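Local atomic coordinates of CDP-4-keto-6-deoxy-D-glucose-3-dehydrase (Yersinia pseudotuberculosis, PDB entry 3BB8), a protein that probably removes the 3-hydroxyl group of CDP-4-keto-6-deoxy-D-glucose with the help of bound pyridoxal 5'-phosphate, on an aspartate aminotransferase fold. Residues A[72-77]-A[202-207]; A[189-194]-A[211-216]. The protein carries 1 engineered substitution. All coordinates share one frame; numbering follows the deposited sequence.

Both contacts belong to the aspartate aminotransferase fold, and their centres lie about 11 Å apart. Interaction 2 pairs strands 187-191 and 211-215 of the large mixed sheet, about 5 Å from the centre of the chain, and carries four residues of the cofactor pocket. Interaction 1 lies farther out, where the end of helix 62-75 meets the turn after strand 203-204. Along the chain the segments alternate: 72-77, 189-194, 202-207, 211-216. The connection between the two paired strands, which lead to the cofactor, is thus packed on the end of helix 62-75. The contacts touch directly, with a probable hydrogen bond of 2.7 Å from Gly206 N to Glu190 OE2.

Interaction 1: residues A[72-77]-A[202-207]; sequences GEYLGV and GKMAGT
Met204 meets Tyr74 and Leu75 where a Schellman motif ends helix 62-75. Gly76, with positive phi (82°), is its C-prime residue. Val77 N bonds to Gly72 O, and Gly76 N makes a weak bond to Glu73 O. The facing segment makes a type II beta turn from Met204 to Thr207.

No hydrogen bond crosses between the segments; the contact is mainly van der Waals packing. The Met204 chain bends at chi2 (67°) and again at chi3, which carries its methyl to the helix end. Met204 CE lies 3.5 Å from Tyr74 CE1 and also touches the Tyr74 carbonyl oxygen. The sulfur forms an oblique Met-aromatic contact, with Met204 SD 5.2 Å from the centroid of the Tyr74 ring. Farther back along the same side chain, Met204 CG packs against Leu75 CD2 at 4.0 Å. Helix 293-323 touches Tyr74, while Phe231 of strand 228-232 touches Leu75 and Val77.

Thr207 makes the second patch. Its methyl CG2 is 3.6 Å from Val77 CG1 and also touches the Leu75 carbonyl oxygen. The hydroxyl is used within the turn: Thr207 OG1 donates to Met204 O at 2.8 Å, in the carbonyl plane.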
# COMPACT_ATOMS: atom_id res chain seq x y z
N GLY A 72 -6.95 -11.49 -15.65
CA GLY A 72 -7.01 -12.93 -15.45
C GLY A 72 -7.14 -13.63 -16.80
O GLY A 72 -6.60 -14.72 -17.01
N GLU A 73 -7.88 -13.00 -17.71
CA GLU A 73 -8.08 -13.55 -19.04
C GLU A 73 -6.76 -13.50 -19.81
O GLU A 73 -6.31 -14.51 -20.36
CB GLU A 73 -9.18 -12.77 -19.78
CG GLU A 73 -10.50 -12.75 -19.01
CD GLU A 73 -11.59 -11.91 -19.68
OE1 GLU A 73 -11.32 -10.74 -20.04
OE2 GLU A 73 -12.71 -12.43 -19.82
N TYR A 74 -6.13 -12.33 -19.83
CA TYR A 74 -4.86 -12.16 -20.52
C TYR A 74 -3.80 -13.12 -19.99
O TYR A 74 -3.11 -13.78 -20.76
CB TYR A 74 -4.36 -10.72 -20.36
CG TYR A 74 -3.02 -10.46 -21.01
CD1 TYR A 74 -1.83 -10.78 -20.35
CD2 TYR A 74 -2.93 -9.89 -22.28
CE1 TYR A 74 -0.59 -10.55 -20.94
CE2 TYR A 74 -1.70 -9.64 -22.88
CZ TYR A 74 -0.53 -9.98 -22.21
OH TYR A 74 0.69 -9.73 -22.81
N LEU A 75 -3.70 -13.22 -18.67
CA LEU A 75 -2.73 -14.10 -18.04
C LEU A 75 -3.09 -15.58 -18.10
O LEU A 75 -2.21 -16.44 -17.99
CB LEU A 75 -2.54 -13.70 -16.58
CG LEU A 75 -1.84 -12.37 -16.34
CD1 LEU A 75 -1.98 -11.97 -14.88
CD2 LEU A 75 -0.38 -12.49 -16.74
N GLY A 76 -4.37 -15.88 -18.27
CA GLY A 76 -4.80 -17.26 -18.32
C GLY A 76 -4.96 -17.86 -16.93
O GLY A 76 -4.68 -19.05 -16.73
N VAL A 77 -5.38 -17.04 -15.97
CA VAL A 77 -5.58 -17.51 -14.60
C VAL A 77 -6.93 -17.06 -14.07
O VAL A 77 -7.47 -16.05 -14.51
CB VAL A 77 -4.48 -17.01 -13.64
CG1 VAL A 77 -3.14 -17.54 -14.07
CG2 VAL A 77 -4.49 -15.48 -13.58
N GLY A 202 6.02 -21.40 -24.46
CA GLY A 202 4.68 -21.04 -24.91
C GLY A 202 3.69 -20.65 -23.83
O GLY A 202 2.65 -20.05 -24.13
N LYS A 203 4.00 -20.96 -22.58
CA LYS A 203 3.12 -20.67 -21.45
C LYS A 203 3.42 -19.32 -20.76
O LYS A 203 4.56 -19.05 -20.37
CB LYS A 203 3.21 -21.81 -20.43
CG LYS A 203 2.27 -21.71 -19.23
CD LYS A 203 2.49 -22.87 -18.26
CE LYS A 203 1.54 -22.81 -17.07
NZ LYS A 203 0.11 -22.78 -17.49
N MET A 204 2.39 -18.50 -20.62
CA MET A 204 2.48 -17.17 -20.00
C MET A 204 3.24 -17.17 -18.66
O MET A 204 2.99 -18.00 -17.79
CB MET A 204 1.08 -16.61 -19.78
CG MET A 204 1.04 -15.17 -19.32
SD MET A 204 1.63 -14.06 -20.60
CE MET A 204 0.17 -13.89 -21.63
N ALA A 205 4.15 -16.22 -18.50
CA ALA A 205 4.95 -16.11 -17.28
C ALA A 205 4.11 -15.77 -16.05
O ALA A 205 3.29 -14.87 -16.08
CB ALA A 205 6.04 -15.07 -17.46
N GLY A 206 4.34 -16.49 -14.96
CA GLY A 206 3.60 -16.24 -13.74
C GLY A 206 2.57 -17.31 -13.46
O GLY A 206 1.91 -17.30 -12.42
N THR A 207 2.45 -18.24 -14.39
CA THR A 207 1.49 -19.32 -14.26
C THR A 207 2.15 -20.69 -14.12
O THR A 207 1.50 -21.72 -14.25
CB THR A 207 0.53 -19.33 -15.47
OG1 THR A 207 1.21 -19.83 -16.63
CG2 THR A 207 0.06 -17.91 -15.77

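Interaction 2: residues A[189-194]-A[211-216]; sequences IEDCCD and IGTVSF. With PLP (pyridoxal-5'-phosphate), chain C.
A parallel strand pair in the large sheet of the aspartate aminotransferase fold leads into the pyridoxal phosphate site. Segments 189-191 and 211-215 run nearly parallel, at 14°. Three backbone bonds join the segments: Glu190 N to Ile211 O (3.0 Å), Thr213 N to Glu190 O (3.2 Å) and Cys192 N to Thr213 O (2.8 Å). The last is the most bent, with an N-H...O angle of 137°.

Ile189, Asp191, Ile211 and Thr213 point to one face of the sheet, where helix 86-96 touches Ile189, Ile211 and Thr213. Thr213 OG1 packs against Asp191 CA. Glu190 points to the other face. Besides the bond of its OE2 to the turn at Gly206, Glu190 OE1 accepts from Phe208 N and Gly209 N, in the link between the strands.

Asp191 CG is anti to the backbone N (chi1 177°), and its two oxygens have different tasks. Asp191 OD2 accepts from Cys193 N at 2.9 Å, met nearly along the C-O axis, in an Asx turn that helps fix the carboxylate. OD1 accepts from the pyridine nitrogen of the cofactor and is also bonded to Thr123 OG1. An aspartate at the pyridine nitrogen is characteristic of PLP enzymes of this fold type and probably favours a protonated ring nitrogen.

Just past the end of strand 187-191, Cys193 CB packs on Ser215 CB at 3.7 Å, near the cofactor. Ser215 OG accepts from Tyr217 N and donates to PLP O1P at 2.6 Å, which ties the phosphate to the end of strand 211-215.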
# COMPACT_ATOMS: atom_id res chain seq x y z
N ILE A 189 7.30 -18.76 -6.09
CA ILE A 189 6.70 -17.46 -6.38
C ILE A 189 7.43 -16.79 -7.55
O ILE A 189 8.64 -16.56 -7.50
CB ILE A 189 6.73 -16.52 -5.16
CG1 ILE A 189 5.79 -17.05 -4.08
CG2 ILE A 189 6.28 -15.11 -5.57
CD1 ILE A 189 5.91 -16.37 -2.76
N GLU A 190 6.67 -16.49 -8.60
CA GLU A 190 7.20 -15.84 -9.79
C GLU A 190 6.98 -14.32 -9.78
O GLU A 190 5.86 -13.86 -10.00
CB GLU A 190 6.50 -16.36 -11.04
CG GLU A 190 7.02 -17.63 -11.66
CD GLU A 190 6.20 -18.00 -12.88
OE1 GLU A 190 5.15 -18.66 -12.72
OE2 GLU A 190 6.59 -17.60 -14.00
N ASP A 191 8.04 -13.56 -9.52
CA ASP A 191 7.93 -12.10 -9.56
C ASP A 191 8.01 -11.73 -11.04
O ASP A 191 9.08 -11.81 -11.65
CB ASP A 191 9.09 -11.46 -8.78
CG ASP A 191 9.07 -9.93 -8.85
OD1 ASP A 191 9.73 -9.30 -7.99
OD2 ASP A 191 8.40 -9.37 -9.75
N CYS A 192 6.86 -11.36 -11.60
CA CYS A 192 6.73 -10.98 -13.01
C CYS A 192 6.49 -9.48 -13.12
O CYS A 192 5.90 -9.02 -14.10
CB CYS A 192 5.54 -11.71 -13.64
SG CYS A 192 5.66 -13.51 -13.58
N CYS A 193 6.94 -8.72 -12.13
CA CYS A 193 6.74 -7.28 -12.15
C CYS A 193 7.33 -6.59 -13.38
O CYS A 193 6.91 -5.49 -13.74
CB CYS A 193 7.27 -6.65 -10.86
SG CYS A 193 6.22 -7.01 -9.41
N ASP A 194 8.32 -7.21 -14.01
CA ASP A 194 8.93 -6.62 -15.20
C ASP A 194 8.76 -7.56 -16.38
O ASP A 194 9.43 -7.39 -17.41
CB ASP A 194 10.43 -6.38 -15.02
CG ASP A 194 10.74 -5.47 -13.86
OD1 ASP A 194 10.05 -4.46 -13.67
OD2 ASP A 194 11.71 -5.77 -13.14
N ILE A 211 2.20 -18.66 -6.87
CA ILE A 211 1.71 -17.28 -6.89
C ILE A 211 2.50 -16.45 -7.90
O ILE A 211 3.68 -16.68 -8.11
CB ILE A 211 1.86 -16.57 -5.52
CG1 ILE A 211 1.40 -17.47 -4.37
CG2 ILE A 211 1.06 -15.29 -5.54
CD1 ILE A 211 -0.09 -17.54 -4.21
N GLY A 212 1.84 -15.47 -8.50
CA GLY A 212 2.49 -14.59 -9.45
C GLY A 212 2.23 -13.14 -9.03
O GLY A 212 1.20 -12.86 -8.40
N THR A 213 3.15 -12.24 -9.36
CA THR A 213 3.00 -10.83 -9.02
C THR A 213 3.43 -9.96 -10.20
O THR A 213 4.28 -10.35 -11.00
CB THR A 213 3.90 -10.45 -7.82
OG1 THR A 213 5.27 -10.67 -8.18
CG2 THR A 213 3.55 -11.31 -6.61
N VAL A 214 2.82 -8.78 -10.32
CA VAL A 214 3.15 -7.86 -11.40
C VAL A 214 3.01 -6.45 -10.84
O VAL A 214 2.31 -6.24 -9.83
CB VAL A 214 2.19 -8.06 -12.62
CG1 VAL A 214 0.78 -7.63 -12.26
CG2 VAL A 214 2.70 -7.26 -13.82
N SER A 215 3.68 -5.50 -11.47
CA SER A 215 3.65 -4.10 -11.03
C SER A 215 3.05 -3.14 -12.05
O SER A 215 3.14 -3.37 -13.25
CB SER A 215 5.07 -3.65 -10.70
OG SER A 215 5.13 -2.23 -10.60
N PHE A 216 2.45 -2.04 -11.59
CA PHE A 216 1.89 -1.07 -12.52
C PHE A 216 2.47 0.33 -12.30
O PHE A 216 1.77 1.34 -12.47
CB PHE A 216 0.37 -1.02 -12.41
CG PHE A 216 -0.28 -2.36 -12.56
CD1 PHE A 216 -1.25 -2.78 -11.66
CD2 PHE A 216 0.11 -3.22 -13.58
CE1 PHE A 216 -1.83 -4.05 -11.77
CE2 PHE A 216 -0.47 -4.49 -13.70
CZ PHE A 216 -1.44 -4.90 -12.79
N1 PLP C . 10.28 -6.48 -8.55
C2 PLP C . 10.86 -6.04 -9.73
C2A PLP C . 11.82 -6.98 -10.44
C3 PLP C . 10.55 -4.74 -10.23
O3 PLP C . 11.10 -4.26 -11.37
C4 PLP C . 9.62 -3.88 -9.50
C4A PLP C . 9.29 -2.47 -10.11
C5 PLP C . 9.06 -4.39 -8.29
C6 PLP C . 9.42 -5.72 -7.84
C5A PLP C . 8.09 -3.70 -7.38
O4P PLP C . 7.20 -2.90 -8.02
P PLP C . 6.74 -1.44 -7.54
O1P PLP C . 5.43 -1.17 -8.25
O2P PLP C . 7.92 -0.43 -8.05
O3P PLP C . 6.61 -1.41 -6.01